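Local atomic coordinates of Alr2269 protein (Nostoc sp., PDB entry 3MC9), a protein that probably takes part, as an Omp85-type outer-membrane protein with periplasmic POTRA domains, in beta-barrel biogenesis or polypeptide transport at the outer membrane. Residues A[107-110]-A[115-118]. Numbering follows the deposited sequence.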
ATOM      1  N   ALA A 107      -2.912   3.892  -8.892  1.00 32.87           N
ATOM      2  CA  ALA A 107      -1.487   3.890  -9.212  1.00 32.89           C
ATOM      3  C   ALA A 107      -0.676   4.410  -8.027  1.00 32.44           C
ATOM      4  O   ALA A 107       0.401   3.917  -7.750  1.00 32.96           O
ATOM      5  CB  ALA A 107      -1.225   4.703 -10.462  1.00 32.44           C
ATOM      6  N   ILE A 108      -1.205   5.368  -7.292  1.00 32.66           N
ATOM      7  CA  ILE A 108      -0.517   5.829  -6.090  1.00 33.33           C
ATOM      8  C   ILE A 108      -0.426   4.671  -5.067  1.00 34.17           C
ATOM      9  O   ILE A 108       0.641   4.414  -4.493  1.00 35.01           O
ATOM     10  CB  ILE A 108      -1.181   7.103  -5.510  1.00 33.27           C
ATOM     11  CG1 ILE A 108      -0.995   8.268  -6.491  1.00 33.74           C
ATOM     12  CG2 ILE A 108      -0.578   7.477  -4.154  1.00 32.51           C
ATOM     13  CD1 ILE A 108      -1.992   9.430  -6.294  1.00 32.28           C
ATOM     14  N   PHE A 109      -1.529   3.959  -4.864  1.00 34.29           N
ATOM     15  CA  PHE A 109      -1.523   2.813  -3.968  1.00 35.27           C
ATOM     16  C   PHE A 109      -0.534   1.781  -4.470  1.00 35.09           C
ATOM     17  O   PHE A 109       0.172   1.159  -3.675  1.00 34.86           O
ATOM     18  CB  PHE A 109      -2.899   2.147  -3.901  1.00 36.12           C
ATOM     19  CG  PHE A 109      -3.761   2.641  -2.792  1.00 38.89           C
ATOM     20  CD1 PHE A 109      -3.366   2.478  -1.469  1.00 42.31           C
ATOM     21  CD2 PHE A 109      -4.997   3.223  -3.056  1.00 41.60           C
ATOM     22  CE1 PHE A 109      -4.183   2.939  -0.419  1.00 44.65           C
ATOM     23  CE2 PHE A 109      -5.833   3.661  -2.010  1.00 43.58           C
ATOM     24  CZ  PHE A 109      -5.418   3.534  -0.696  1.00 44.21           C
ATOM     25  N   GLY A 110      -0.513   1.611  -5.796  1.00 34.68           N
ATOM     26  CA  GLY A 110       0.353   0.659  -6.466  1.00 34.98           C
ATOM     27  C   GLY A 110       1.811   0.823  -6.120  1.00 34.96           C
ATOM     28  O   GLY A 110       2.527  -0.144  -6.062  1.00 35.79           O
ATOM     29  N   SER A 115      -0.889   4.210   2.985  1.00 40.18           N
ATOM     30  CA  SER A 115      -2.008   3.505   3.609  1.00 41.47           C
ATOM     31  C   SER A 115      -3.354   4.093   3.160  1.00 41.99           C
ATOM     32  O   SER A 115      -4.372   3.405   3.150  1.00 42.17           O
ATOM     33  CB  SER A 115      -1.883   3.550   5.142  1.00 42.90           C
ATOM     34  OG  SER A 115      -1.580   4.871   5.612  1.00 43.94           O
ATOM     35  N   ASN A 116      -3.353   5.368   2.782  1.00 42.45           N
ATOM     36  CA  ASN A 116      -4.561   6.010   2.267  1.00 43.01           C
ATOM     37  C   ASN A 116      -4.230   7.011   1.166  1.00 41.88           C
ATOM     38  O   ASN A 116      -3.195   7.674   1.203  1.00 41.79           O
ATOM     39  CB  ASN A 116      -5.346   6.701   3.395  1.00 44.59           C
ATOM     40  CG  ASN A 116      -6.802   7.000   3.009  1.00 47.68           C
ATOM     41  OD1 ASN A 116      -7.363   8.015   3.429  1.00 52.07           O
ATOM     42  ND2 ASN A 116      -7.413   6.118   2.208  1.00 50.02           N
ATOM     43  N   VAL A 117      -5.127   7.091   0.188  1.00 41.50           N
ATOM     44  CA  VAL A 117      -4.998   7.966  -0.958  1.00 40.58           C
ATOM     45  C   VAL A 117      -6.387   8.432  -1.388  1.00 41.27           C
ATOM     46  O   VAL A 117      -7.299   7.616  -1.544  1.00 41.10           O
ATOM     47  CB  VAL A 117      -4.384   7.232  -2.168  1.00 40.37           C
ATOM     48  CG1 VAL A 117      -4.210   8.204  -3.332  1.00 37.59           C
ATOM     49  CG2 VAL A 117      -3.068   6.567  -1.793  1.00 38.61           C
ATOM     50  N   GLN A 118      -6.548   9.738  -1.564  1.00 41.31           N
ATOM     51  CA  GLN A 118      -7.758  10.263  -2.173  1.00 42.10           C
ATOM     52  C   GLN A 118      -7.459  11.444  -3.082  1.00 40.96           C
ATOM     53  O   GLN A 118      -6.414  12.078  -2.968  1.00 40.74           O
ATOM     54  CB  GLN A 118      -8.760  10.670  -1.093  1.00 43.73           C
ATOM     55  CG  GLN A 118      -8.191  11.586  -0.031  1.00 46.02           C
ATOM     56  CD  GLN A 118      -9.180  11.878   1.099  1.00 49.84           C
ATOM     57  OE1 GLN A 118     -10.026  12.774   0.990  1.00 54.19           O
ATOM     58  NE2 GLN A 118      -9.065  11.136   2.187  1.00 51.67           N
TER
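The carbonyl oxygen S115 O lies at the edge of the F109 ring, near its plane, with F109 CE1 3.6 Å away. This is a contact with the ring's C-H rim, not a conventional hydrogen bond, and no hydrogen bond joins 107-110 to 115-118. S115 OG is hydrogen-bonded to Q135 O on strand 127-136, and the backbones of the two residues also pair.

The main contact is made by V117. Its CG2 stands 3.8 Å from the centroid of the F109 ring and 3° off the ring normal, the geometry of a CH-pi contact over the middle of one face. V117 CB approaches that face near the rim, 3.9 Å from F109 CE2. With chi1 at -178°, V117 CG1 is anti to the backbone N and turned to I108, while CG2, beside that N, lies between I108 and the F109 ring. V117 CG2 reaches I108 CG2 at 3.6 Å, and V117 CG1 meets I108 CG2 at 3.8 Å and I108 CD1 at 3.9 Å. The far end of the ring reaches the strand backbone, F109 CZ lying 3.7 Å from V117 N.

I108, buried like V117, also rests on F132 and V134 of strand 127-136 and on V84 and V87 of helix 78-87, which puts their contact in the helix-sheet interior of a POTRA domain. Here the end of helix 98-110 folds back, through a short connection, onto edge strand 114-124 in the beta-alpha-alpha-beta-beta order of this fold. With 234 Å² buried and no hydrogen bond across, direct cohesion probably rests mainly on apolar burial and dispersion, the CH-pi contact included.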